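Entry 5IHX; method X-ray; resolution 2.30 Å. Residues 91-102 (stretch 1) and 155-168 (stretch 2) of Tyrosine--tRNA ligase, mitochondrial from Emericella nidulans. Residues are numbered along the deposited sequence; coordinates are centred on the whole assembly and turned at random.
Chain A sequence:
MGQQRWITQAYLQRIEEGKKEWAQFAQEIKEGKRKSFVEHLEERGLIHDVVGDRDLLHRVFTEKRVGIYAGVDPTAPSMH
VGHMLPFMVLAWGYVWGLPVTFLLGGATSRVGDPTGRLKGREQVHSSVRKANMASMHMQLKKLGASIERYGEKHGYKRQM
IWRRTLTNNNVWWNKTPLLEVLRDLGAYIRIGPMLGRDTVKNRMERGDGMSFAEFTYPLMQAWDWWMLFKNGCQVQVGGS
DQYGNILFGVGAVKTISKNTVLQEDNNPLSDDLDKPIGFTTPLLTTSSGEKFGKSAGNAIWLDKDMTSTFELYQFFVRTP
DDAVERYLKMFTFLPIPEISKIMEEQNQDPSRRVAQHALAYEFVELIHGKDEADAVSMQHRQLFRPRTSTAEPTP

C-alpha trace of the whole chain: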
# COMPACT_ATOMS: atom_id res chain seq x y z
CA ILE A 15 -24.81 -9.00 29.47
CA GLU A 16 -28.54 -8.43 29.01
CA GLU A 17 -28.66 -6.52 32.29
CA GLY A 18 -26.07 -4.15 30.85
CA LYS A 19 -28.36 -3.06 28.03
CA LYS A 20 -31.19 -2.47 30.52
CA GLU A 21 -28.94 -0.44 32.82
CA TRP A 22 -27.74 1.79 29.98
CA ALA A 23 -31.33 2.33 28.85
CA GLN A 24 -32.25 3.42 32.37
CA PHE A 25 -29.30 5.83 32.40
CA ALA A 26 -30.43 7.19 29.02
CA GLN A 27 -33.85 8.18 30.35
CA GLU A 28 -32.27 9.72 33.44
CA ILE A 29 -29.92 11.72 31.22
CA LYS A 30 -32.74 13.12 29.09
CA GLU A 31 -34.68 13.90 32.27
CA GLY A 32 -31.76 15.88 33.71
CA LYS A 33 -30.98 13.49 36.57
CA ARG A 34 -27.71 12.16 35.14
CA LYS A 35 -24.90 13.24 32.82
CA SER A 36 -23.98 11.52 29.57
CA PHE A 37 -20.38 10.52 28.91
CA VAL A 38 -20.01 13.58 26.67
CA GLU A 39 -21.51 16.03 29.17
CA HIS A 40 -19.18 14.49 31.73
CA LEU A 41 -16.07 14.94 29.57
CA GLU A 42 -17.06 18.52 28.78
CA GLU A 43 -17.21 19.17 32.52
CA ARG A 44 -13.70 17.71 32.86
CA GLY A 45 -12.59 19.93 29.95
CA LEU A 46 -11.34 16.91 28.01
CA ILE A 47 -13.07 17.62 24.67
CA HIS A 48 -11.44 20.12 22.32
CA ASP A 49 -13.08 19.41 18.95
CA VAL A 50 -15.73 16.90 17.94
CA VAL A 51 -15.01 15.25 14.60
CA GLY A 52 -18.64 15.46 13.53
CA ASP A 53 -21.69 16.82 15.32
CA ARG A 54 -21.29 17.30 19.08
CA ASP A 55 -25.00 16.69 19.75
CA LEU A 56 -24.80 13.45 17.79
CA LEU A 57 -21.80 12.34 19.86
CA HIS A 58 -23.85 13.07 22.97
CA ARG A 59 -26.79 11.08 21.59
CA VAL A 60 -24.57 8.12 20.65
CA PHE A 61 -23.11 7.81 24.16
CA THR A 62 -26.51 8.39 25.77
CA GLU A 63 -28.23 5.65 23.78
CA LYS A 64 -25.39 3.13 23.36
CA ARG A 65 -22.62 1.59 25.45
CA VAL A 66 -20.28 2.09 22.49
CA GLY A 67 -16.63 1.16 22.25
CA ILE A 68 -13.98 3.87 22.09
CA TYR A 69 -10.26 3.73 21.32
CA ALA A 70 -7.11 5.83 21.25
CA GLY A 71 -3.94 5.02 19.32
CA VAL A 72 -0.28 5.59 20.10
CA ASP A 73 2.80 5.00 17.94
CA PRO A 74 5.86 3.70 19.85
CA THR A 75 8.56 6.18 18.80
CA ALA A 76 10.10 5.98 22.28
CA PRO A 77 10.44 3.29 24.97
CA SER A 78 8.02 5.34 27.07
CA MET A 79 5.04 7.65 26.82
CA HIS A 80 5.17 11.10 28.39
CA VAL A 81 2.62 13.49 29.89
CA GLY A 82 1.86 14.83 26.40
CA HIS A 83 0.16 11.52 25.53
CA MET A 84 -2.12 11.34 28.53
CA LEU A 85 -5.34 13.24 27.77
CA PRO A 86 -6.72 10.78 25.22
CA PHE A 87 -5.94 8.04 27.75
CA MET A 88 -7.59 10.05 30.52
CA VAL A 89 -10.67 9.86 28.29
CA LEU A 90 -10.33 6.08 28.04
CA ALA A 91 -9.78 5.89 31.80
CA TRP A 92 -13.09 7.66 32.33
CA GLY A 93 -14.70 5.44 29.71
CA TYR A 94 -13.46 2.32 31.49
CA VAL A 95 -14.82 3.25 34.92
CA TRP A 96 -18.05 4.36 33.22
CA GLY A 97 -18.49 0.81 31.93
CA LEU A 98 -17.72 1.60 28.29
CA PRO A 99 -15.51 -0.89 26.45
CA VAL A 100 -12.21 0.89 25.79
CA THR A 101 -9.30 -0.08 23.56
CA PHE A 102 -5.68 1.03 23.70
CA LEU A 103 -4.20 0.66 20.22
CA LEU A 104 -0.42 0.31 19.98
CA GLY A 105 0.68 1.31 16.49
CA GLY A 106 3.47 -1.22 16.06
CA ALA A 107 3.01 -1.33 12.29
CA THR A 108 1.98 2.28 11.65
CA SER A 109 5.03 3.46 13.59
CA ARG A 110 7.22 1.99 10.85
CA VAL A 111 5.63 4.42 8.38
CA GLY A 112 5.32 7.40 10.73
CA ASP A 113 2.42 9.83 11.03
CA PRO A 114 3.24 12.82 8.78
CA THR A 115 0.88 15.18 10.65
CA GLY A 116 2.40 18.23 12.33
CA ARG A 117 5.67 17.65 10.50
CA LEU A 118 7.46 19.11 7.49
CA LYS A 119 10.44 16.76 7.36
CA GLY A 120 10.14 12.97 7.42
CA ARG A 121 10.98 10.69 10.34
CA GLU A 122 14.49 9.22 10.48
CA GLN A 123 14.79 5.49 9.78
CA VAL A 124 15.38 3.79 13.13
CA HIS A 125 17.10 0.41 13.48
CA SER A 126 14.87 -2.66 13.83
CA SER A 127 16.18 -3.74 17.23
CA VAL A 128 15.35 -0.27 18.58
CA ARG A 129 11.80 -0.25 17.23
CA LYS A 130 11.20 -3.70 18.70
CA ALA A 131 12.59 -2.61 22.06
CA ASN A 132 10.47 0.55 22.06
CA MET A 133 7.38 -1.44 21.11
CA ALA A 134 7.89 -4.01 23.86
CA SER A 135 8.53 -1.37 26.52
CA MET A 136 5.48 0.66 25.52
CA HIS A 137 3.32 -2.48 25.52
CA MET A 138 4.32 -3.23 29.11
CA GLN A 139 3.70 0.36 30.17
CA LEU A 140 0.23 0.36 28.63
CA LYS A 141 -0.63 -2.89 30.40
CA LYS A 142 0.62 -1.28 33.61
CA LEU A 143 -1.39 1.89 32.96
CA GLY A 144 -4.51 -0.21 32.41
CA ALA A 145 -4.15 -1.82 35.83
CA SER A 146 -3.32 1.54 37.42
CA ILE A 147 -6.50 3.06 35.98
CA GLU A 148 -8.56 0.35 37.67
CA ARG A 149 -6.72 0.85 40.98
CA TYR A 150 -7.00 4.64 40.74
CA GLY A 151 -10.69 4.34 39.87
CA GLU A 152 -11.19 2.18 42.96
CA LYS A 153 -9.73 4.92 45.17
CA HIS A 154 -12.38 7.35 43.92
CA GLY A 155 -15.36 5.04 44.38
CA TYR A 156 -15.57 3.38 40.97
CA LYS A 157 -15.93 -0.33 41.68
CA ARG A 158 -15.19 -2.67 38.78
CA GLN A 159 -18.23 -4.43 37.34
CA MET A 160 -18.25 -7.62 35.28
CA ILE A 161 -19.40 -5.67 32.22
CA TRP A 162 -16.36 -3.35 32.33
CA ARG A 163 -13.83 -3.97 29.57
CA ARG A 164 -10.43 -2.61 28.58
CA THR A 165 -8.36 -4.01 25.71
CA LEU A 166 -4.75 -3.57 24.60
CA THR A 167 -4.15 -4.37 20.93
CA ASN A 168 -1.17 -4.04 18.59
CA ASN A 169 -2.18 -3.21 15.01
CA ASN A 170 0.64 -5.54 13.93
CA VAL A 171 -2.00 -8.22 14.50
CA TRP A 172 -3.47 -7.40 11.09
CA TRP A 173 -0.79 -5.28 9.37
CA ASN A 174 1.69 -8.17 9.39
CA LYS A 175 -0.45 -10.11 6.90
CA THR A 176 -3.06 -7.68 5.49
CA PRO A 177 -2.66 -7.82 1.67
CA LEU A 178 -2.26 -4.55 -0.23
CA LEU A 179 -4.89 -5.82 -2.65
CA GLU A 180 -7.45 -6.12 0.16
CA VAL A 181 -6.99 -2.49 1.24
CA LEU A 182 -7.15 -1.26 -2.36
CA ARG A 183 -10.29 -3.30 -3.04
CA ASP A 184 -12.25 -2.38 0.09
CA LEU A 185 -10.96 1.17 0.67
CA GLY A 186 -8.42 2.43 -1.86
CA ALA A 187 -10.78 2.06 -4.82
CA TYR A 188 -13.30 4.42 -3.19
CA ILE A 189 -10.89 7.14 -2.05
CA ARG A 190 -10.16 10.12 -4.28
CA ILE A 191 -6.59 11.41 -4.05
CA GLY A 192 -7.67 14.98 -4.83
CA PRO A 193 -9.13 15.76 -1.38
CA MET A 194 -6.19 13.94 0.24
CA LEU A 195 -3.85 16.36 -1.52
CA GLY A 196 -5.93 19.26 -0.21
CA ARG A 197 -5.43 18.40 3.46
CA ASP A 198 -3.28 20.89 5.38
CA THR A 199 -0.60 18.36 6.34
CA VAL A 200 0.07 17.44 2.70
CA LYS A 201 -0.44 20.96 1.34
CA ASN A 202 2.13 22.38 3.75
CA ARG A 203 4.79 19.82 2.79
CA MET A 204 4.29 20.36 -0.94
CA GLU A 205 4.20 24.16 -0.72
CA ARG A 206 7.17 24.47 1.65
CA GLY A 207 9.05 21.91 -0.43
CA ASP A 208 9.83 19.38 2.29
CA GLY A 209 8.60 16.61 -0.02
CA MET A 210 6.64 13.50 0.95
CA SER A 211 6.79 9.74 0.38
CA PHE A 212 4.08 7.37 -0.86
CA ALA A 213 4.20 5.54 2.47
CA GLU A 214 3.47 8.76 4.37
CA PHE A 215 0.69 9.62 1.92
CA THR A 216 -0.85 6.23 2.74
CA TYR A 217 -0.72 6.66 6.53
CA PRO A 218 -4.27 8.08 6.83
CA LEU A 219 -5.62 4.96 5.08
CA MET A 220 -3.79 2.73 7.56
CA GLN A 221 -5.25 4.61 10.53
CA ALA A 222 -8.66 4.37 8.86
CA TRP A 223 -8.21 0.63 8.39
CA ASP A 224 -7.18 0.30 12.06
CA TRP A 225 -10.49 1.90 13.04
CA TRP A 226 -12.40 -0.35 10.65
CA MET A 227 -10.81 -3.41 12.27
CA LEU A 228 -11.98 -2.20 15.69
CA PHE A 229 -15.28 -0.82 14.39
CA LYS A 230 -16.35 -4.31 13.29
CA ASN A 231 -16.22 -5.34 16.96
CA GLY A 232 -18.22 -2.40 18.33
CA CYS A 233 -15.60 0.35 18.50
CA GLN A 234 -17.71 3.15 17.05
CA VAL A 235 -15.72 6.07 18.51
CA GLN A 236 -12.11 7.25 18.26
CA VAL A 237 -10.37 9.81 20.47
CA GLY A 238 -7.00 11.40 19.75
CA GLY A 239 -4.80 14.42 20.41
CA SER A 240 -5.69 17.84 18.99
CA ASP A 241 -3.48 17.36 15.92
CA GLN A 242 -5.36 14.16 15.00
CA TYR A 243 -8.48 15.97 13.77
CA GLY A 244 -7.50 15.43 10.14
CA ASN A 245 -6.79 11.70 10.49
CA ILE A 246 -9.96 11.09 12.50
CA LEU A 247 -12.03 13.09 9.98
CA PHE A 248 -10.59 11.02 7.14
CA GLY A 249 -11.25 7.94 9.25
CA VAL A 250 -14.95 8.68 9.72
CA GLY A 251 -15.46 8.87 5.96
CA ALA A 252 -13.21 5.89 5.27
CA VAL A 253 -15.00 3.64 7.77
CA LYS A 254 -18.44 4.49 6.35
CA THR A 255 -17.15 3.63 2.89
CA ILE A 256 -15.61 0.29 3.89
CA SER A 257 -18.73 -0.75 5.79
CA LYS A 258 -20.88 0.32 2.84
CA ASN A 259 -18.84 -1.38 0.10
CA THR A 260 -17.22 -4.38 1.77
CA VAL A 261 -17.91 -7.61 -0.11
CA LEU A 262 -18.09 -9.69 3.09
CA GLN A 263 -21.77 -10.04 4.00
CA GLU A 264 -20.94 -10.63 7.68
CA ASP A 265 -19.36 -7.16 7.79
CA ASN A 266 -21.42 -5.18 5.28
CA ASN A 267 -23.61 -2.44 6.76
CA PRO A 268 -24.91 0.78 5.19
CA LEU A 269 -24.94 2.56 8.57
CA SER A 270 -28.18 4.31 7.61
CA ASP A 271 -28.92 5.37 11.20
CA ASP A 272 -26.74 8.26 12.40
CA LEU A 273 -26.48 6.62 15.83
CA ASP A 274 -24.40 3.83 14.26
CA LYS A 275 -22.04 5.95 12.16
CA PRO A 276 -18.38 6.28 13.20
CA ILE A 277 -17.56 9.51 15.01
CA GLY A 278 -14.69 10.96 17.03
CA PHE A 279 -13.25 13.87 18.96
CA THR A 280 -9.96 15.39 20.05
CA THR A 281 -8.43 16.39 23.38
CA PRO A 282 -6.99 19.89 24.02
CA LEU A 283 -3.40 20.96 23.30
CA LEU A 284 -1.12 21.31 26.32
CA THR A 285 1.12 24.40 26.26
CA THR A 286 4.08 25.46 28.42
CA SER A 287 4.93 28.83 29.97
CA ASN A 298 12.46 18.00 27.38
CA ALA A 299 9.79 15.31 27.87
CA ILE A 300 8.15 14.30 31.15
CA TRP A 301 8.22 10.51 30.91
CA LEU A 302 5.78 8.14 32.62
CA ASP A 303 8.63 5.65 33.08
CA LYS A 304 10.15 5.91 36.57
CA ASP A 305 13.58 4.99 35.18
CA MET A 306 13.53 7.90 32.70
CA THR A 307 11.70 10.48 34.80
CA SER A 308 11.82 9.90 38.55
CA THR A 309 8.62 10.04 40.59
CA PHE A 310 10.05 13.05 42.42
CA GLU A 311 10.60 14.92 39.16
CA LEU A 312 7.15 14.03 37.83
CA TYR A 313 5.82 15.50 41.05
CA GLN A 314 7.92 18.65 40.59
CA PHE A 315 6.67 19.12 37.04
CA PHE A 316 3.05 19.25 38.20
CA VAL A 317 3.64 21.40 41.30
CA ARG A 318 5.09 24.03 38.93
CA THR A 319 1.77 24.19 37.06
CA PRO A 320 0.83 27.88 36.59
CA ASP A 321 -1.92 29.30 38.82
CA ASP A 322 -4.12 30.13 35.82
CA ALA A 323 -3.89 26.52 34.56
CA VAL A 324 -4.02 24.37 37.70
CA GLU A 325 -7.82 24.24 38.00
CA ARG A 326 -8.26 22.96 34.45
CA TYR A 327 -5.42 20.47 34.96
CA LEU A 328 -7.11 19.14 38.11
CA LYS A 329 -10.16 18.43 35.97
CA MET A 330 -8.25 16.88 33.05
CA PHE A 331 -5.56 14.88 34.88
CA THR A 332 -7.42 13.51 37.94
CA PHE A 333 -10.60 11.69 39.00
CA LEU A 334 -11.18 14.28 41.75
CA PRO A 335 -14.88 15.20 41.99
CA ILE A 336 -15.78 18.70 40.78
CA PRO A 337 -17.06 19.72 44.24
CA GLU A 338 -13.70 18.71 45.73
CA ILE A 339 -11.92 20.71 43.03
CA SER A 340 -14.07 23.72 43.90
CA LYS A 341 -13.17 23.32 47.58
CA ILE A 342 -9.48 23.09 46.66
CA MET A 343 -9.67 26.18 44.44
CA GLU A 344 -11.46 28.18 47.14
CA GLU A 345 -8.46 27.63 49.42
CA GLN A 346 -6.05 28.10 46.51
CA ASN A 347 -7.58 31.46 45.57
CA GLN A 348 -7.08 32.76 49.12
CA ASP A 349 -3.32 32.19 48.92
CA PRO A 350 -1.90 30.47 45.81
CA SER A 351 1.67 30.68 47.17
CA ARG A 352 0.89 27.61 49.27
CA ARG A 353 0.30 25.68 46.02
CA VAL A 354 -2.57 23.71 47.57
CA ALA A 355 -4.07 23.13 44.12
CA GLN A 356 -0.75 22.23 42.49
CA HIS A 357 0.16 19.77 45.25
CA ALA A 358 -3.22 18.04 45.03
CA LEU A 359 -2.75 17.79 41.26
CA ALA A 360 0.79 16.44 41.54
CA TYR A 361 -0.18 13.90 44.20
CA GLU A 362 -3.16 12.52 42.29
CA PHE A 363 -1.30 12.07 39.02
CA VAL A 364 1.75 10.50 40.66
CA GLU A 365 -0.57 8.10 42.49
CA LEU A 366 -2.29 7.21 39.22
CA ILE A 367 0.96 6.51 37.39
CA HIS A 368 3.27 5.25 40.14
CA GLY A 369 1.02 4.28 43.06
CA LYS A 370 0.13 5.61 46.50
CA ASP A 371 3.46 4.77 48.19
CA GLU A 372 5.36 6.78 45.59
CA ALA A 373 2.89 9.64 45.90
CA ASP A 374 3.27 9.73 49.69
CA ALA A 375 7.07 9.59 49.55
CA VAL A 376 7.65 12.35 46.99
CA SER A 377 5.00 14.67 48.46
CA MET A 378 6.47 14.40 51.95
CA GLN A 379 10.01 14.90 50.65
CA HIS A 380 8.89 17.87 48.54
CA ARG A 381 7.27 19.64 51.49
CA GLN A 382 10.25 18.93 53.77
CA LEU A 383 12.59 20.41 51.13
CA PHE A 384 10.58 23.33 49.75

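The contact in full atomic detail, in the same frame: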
# COMPACT_ATOMS: atom_id res chain seq x y z
N ALA A 91 -9.69 6.22 30.38
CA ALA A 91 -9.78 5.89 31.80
C ALA A 91 -11.19 6.15 32.31
O ALA A 91 -11.78 5.32 33.00
CB ALA A 91 -8.76 6.70 32.60
N TRP A 92 -11.72 7.32 31.97
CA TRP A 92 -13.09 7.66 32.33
C TRP A 92 -14.07 6.67 31.71
O TRP A 92 -14.98 6.18 32.38
CB TRP A 92 -13.43 9.08 31.90
CG TRP A 92 -12.98 10.13 32.86
CD1 TRP A 92 -12.09 11.14 32.63
CD2 TRP A 92 -13.39 10.27 34.22
NE1 TRP A 92 -11.93 11.90 33.75
CE2 TRP A 92 -12.72 11.39 34.75
CE3 TRP A 92 -14.27 9.56 35.05
CZ2 TRP A 92 -12.90 11.82 36.06
CZ3 TRP A 92 -14.45 9.99 36.35
CH2 TRP A 92 -13.77 11.10 36.85
N GLY A 93 -13.88 6.40 30.42
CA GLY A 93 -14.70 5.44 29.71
C GLY A 93 -14.73 4.10 30.41
O GLY A 93 -15.80 3.51 30.59
N TYR A 94 -13.57 3.62 30.83
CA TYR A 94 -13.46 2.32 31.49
C TYR A 94 -14.30 2.28 32.76
O TYR A 94 -15.11 1.37 32.94
CB TYR A 94 -12.00 2.01 31.82
CG TYR A 94 -11.80 0.69 32.54
CD1 TYR A 94 -12.16 -0.51 31.95
CD2 TYR A 94 -11.26 0.65 33.82
CE1 TYR A 94 -11.98 -1.72 32.60
CE2 TYR A 94 -11.07 -0.55 34.48
CZ TYR A 94 -11.44 -1.73 33.87
OH TYR A 94 -11.26 -2.92 34.54
N VAL A 95 -14.11 3.25 33.65
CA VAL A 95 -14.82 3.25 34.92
C VAL A 95 -16.30 3.62 34.74
O VAL A 95 -17.10 3.44 35.65
CB VAL A 95 -14.17 4.22 35.94
CG1 VAL A 95 -12.72 3.83 36.19
CG2 VAL A 95 -14.26 5.67 35.48
N TRP A 96 -16.65 4.13 33.56
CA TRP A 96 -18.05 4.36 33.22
C TRP A 96 -18.73 3.12 32.65
O TRP A 96 -19.94 3.11 32.42
CB TRP A 96 -18.17 5.52 32.22
CG TRP A 96 -18.38 6.84 32.89
CD1 TRP A 96 -17.56 7.43 33.81
CD2 TRP A 96 -19.48 7.73 32.69
NE1 TRP A 96 -18.09 8.63 34.20
CE2 TRP A 96 -19.26 8.85 33.53
CE3 TRP A 96 -20.62 7.70 31.89
CZ2 TRP A 96 -20.15 9.92 33.59
CZ3 TRP A 96 -21.50 8.77 31.95
CH2 TRP A 96 -21.26 9.86 32.79
N GLY A 97 -17.95 2.07 32.42
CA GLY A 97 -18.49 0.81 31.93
C GLY A 97 -18.54 0.72 30.41
O GLY A 97 -19.19 -0.16 29.86
N LEU A 98 -17.86 1.65 29.74
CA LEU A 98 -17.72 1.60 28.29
C LEU A 98 -16.53 0.73 27.92
O LEU A 98 -15.50 0.79 28.58
CB LEU A 98 -17.55 3.01 27.71
CG LEU A 98 -18.74 3.95 27.85
CD1 LEU A 98 -18.30 5.39 27.64
CD2 LEU A 98 -19.82 3.58 26.85
N PRO A 99 -16.67 -0.09 26.86
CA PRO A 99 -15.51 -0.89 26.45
C PRO A 99 -14.46 -0.02 25.76
O PRO A 99 -14.76 0.60 24.75
CB PRO A 99 -16.10 -1.92 25.49
CG PRO A 99 -17.37 -1.32 24.98
CD PRO A 99 -17.84 -0.30 25.99
N VAL A 100 -13.25 0.02 26.31
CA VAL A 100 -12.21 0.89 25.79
C VAL A 100 -11.06 0.07 25.22
O VAL A 100 -10.78 -1.03 25.70
CB VAL A 100 -11.67 1.84 26.88
CG1 VAL A 100 -12.81 2.65 27.48
CG2 VAL A 100 -10.94 1.06 27.97
N THR A 101 -10.41 0.61 24.20
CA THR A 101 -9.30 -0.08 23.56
C THR A 101 -8.10 0.84 23.44
O THR A 101 -8.21 1.96 22.93
CB THR A 101 -9.68 -0.61 22.17
OG1 THR A 101 -10.77 -1.53 22.28
CG2 THR A 101 -8.50 -1.31 21.50
N PHE A 102 -6.95 0.36 23.92
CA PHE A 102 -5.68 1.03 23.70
C PHE A 102 -5.01 0.39 22.49
O PHE A 102 -4.70 -0.80 22.52
CB PHE A 102 -4.76 0.91 24.93
CG PHE A 102 -5.33 1.52 26.18
CD1 PHE A 102 -4.80 2.70 26.68
CD2 PHE A 102 -6.38 0.93 26.85
CE1 PHE A 102 -5.31 3.27 27.83
CE2 PHE A 102 -6.89 1.50 28.00
CZ PHE A 102 -6.35 2.67 28.49
N GLY A 155 -14.02 5.58 44.23
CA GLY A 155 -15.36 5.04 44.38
C GLY A 155 -15.93 4.29 43.19
O GLY A 155 -17.08 3.87 43.22
N TYR A 156 -15.12 4.13 42.14
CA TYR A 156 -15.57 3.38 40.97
C TYR A 156 -15.17 1.92 41.12
O TYR A 156 -14.01 1.56 40.96
CB TYR A 156 -14.97 3.98 39.69
CG TYR A 156 -15.30 5.44 39.51
CD1 TYR A 156 -16.46 5.84 38.86
CD2 TYR A 156 -14.46 6.43 40.00
CE1 TYR A 156 -16.77 7.18 38.70
CE2 TYR A 156 -14.75 7.77 39.85
CZ TYR A 156 -15.91 8.14 39.20
OH TYR A 156 -16.20 9.47 39.06
N LYS A 157 -16.16 1.09 41.43
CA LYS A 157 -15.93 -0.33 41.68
C LYS A 157 -16.15 -1.13 40.40
O LYS A 157 -17.20 -1.03 39.77
CB LYS A 157 -16.86 -0.84 42.79
N ARG A 158 -15.15 -1.92 40.03
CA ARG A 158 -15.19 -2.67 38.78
C ARG A 158 -16.38 -3.62 38.72
O ARG A 158 -16.63 -4.39 39.65
CB ARG A 158 -13.89 -3.47 38.60
CG ARG A 158 -13.89 -4.41 37.41
CD ARG A 158 -12.52 -5.01 37.16
NE ARG A 158 -12.57 -6.13 36.23
CZ ARG A 158 -11.50 -6.72 35.69
NH1 ARG A 158 -10.28 -6.30 35.99
NH2 ARG A 158 -11.66 -7.74 34.86
N GLN A 159 -17.11 -3.54 37.61
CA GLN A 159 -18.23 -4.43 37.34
C GLN A 159 -17.83 -5.44 36.27
O GLN A 159 -16.88 -5.21 35.52
CB GLN A 159 -19.46 -3.63 36.90
CG GLN A 159 -19.92 -2.59 37.91
CD GLN A 159 -20.30 -3.21 39.24
OE1 GLN A 159 -20.85 -4.31 39.29
NE2 GLN A 159 -20.01 -2.50 40.33
N MET A 160 -18.55 -6.55 36.22
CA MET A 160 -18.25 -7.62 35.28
C MET A 160 -18.32 -7.14 33.83
O MET A 160 -17.60 -7.64 32.97
CB MET A 160 -19.22 -8.79 35.48
N ILE A 161 -19.18 -6.16 33.58
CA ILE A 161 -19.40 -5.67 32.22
C ILE A 161 -18.29 -4.72 31.76
O ILE A 161 -18.16 -4.45 30.57
CB ILE A 161 -20.78 -4.99 32.09
CG1 ILE A 161 -21.12 -4.77 30.61
CG2 ILE A 161 -20.82 -3.68 32.88
CD1 ILE A 161 -22.55 -4.37 30.36
N TRP A 162 -17.49 -4.21 32.70
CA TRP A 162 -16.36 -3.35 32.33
C TRP A 162 -15.44 -4.09 31.38
O TRP A 162 -15.33 -5.32 31.45
CB TRP A 162 -15.56 -2.91 33.56
CG TRP A 162 -16.24 -1.91 34.44
CD1 TRP A 162 -17.57 -1.62 34.47
CD2 TRP A 162 -15.62 -1.08 35.42
NE1 TRP A 162 -17.81 -0.65 35.41
CE2 TRP A 162 -16.63 -0.30 36.01
CE3 TRP A 162 -14.30 -0.92 35.86
CZ2 TRP A 162 -16.37 0.62 37.01
CZ3 TRP A 162 -14.04 0.00 36.86
CH2 TRP A 162 -15.07 0.76 37.43
N ARG A 163 -14.77 -3.36 30.50
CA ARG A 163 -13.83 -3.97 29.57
C ARG A 163 -12.78 -2.97 29.08
O ARG A 163 -13.11 -1.88 28.63
CB ARG A 163 -14.59 -4.57 28.39
CG ARG A 163 -13.82 -5.63 27.63
CD ARG A 163 -14.54 -6.03 26.36
NE ARG A 163 -13.80 -7.06 25.63
CZ ARG A 163 -13.87 -8.36 25.89
N ARG A 164 -11.51 -3.36 29.20
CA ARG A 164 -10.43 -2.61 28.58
C ARG A 164 -9.58 -3.58 27.78
O ARG A 164 -9.34 -4.71 28.21
CB ARG A 164 -9.57 -1.89 29.62
CG ARG A 164 -8.87 -2.80 30.62
CD ARG A 164 -8.06 -1.97 31.61
NE ARG A 164 -7.02 -2.76 32.28
CZ ARG A 164 -7.13 -3.36 33.45
NH1 ARG A 164 -8.26 -3.30 34.15
NH2 ARG A 164 -6.10 -4.04 33.93
N THR A 165 -9.12 -3.15 26.61
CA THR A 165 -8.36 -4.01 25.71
C THR A 165 -7.09 -3.30 25.25
O THR A 165 -7.10 -2.11 24.99
CB THR A 165 -9.20 -4.41 24.47
OG1 THR A 165 -10.42 -5.03 24.90
CG2 THR A 165 -8.42 -5.38 23.58
N LEU A 166 -5.99 -4.06 25.19
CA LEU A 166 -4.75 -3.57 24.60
C LEU A 166 -4.45 -4.38 23.35
O LEU A 166 -4.33 -5.61 23.41
CB LEU A 166 -3.59 -3.68 25.60
CG LEU A 166 -2.19 -3.41 25.03
CD1 LEU A 166 -2.11 -2.01 24.43
CD2 LEU A 166 -1.12 -3.60 26.09
N THR A 167 -4.35 -3.70 22.21
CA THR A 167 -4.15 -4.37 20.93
C THR A 167 -3.04 -3.69 20.13
O THR A 167 -2.94 -2.47 20.09
CB THR A 167 -5.44 -4.37 20.09
OG1 THR A 167 -6.49 -5.02 20.83
CG2 THR A 167 -5.23 -5.10 18.77
N ASN A 168 -2.20 -4.52 19.51
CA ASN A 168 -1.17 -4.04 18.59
C ASN A 168 -1.67 -4.21 17.16
O ASN A 168 -2.08 -5.30 16.77
CB ASN A 168 0.13 -4.83 18.80
CG ASN A 168 1.31 -4.23 18.06
OD1 ASN A 168 1.16 -3.62 17.00
ND2 ASN A 168 2.50 -4.41 18.62
O HOH W 1 -15.60 -0.48 30.99
O HOH W 2 -18.12 -2.46 28.76
O HOH W 3 -12.29 -3.24 25.20

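Stretch 1 leaves a helix, turns at a glycine and enters a strand; stretch 2 follows it as a loop that becomes the neighbouring parallel strand. The helical part packs through aromatic rings, the strands through backbone hydrogen bonds.

Trp92 points its CA-to-CB bond away, yet its long indole reaches back, setting its edge toward the face of Tyr156 with Trp92 CZ3 3.3 Å from Tyr156 OH. Tyr94 is sandwiched. The edge of Trp162 meets one face, Trp162 CE3 lying 3.5 Å from Tyr94 CE2, while Arg164 CD lies over the opposite face. The arginine's aliphatic chain thus covers the ring, and Arg164 NH1 gives a weak hydrogen bond to Tyr94 OH (3.0 Å). Val95 serves two rings: its branch CG2 sits over Tyr156, while its backbone CA lies 3.8 Å from the centroid of the six-membered ring of Trp162.

Gly97 ends the helix in a Schellman motif. Its positive phi would jam a CB against the preceding carbonyl, so glycine fits, and Gly97 CA lies 3.6 Å from Trp162 CD1. Here water fills the gap between the backbones: one molecule donates to Tyr94 O and Leu98 O and accepts from Arg163 N, while another joins Gly97 O to Ile161 O.

At Pro99, which has no N-H to offer, Pro99 CA makes a C-H contact with Arg163 O (3.4 Å). The parallel ladder follows. Val100 N donates to Arg163 O (3.0 Å), and Val100 O accepts from Thr165 N (2.8 Å). Thr101 pairs with Thr165, their beta-branched side chains sharing one face of the sheet. Phe102 N donates to Thr165 O (2.7 Å), and Phe102 O accepts from Thr167 N (2.9 Å). Val100 and Phe102 share the other face with Arg164 and Leu166; there Leu166 CD1 packs 4.0 Å from Phe102 CB, an apolar contact of the buried Phe102 with Leu166.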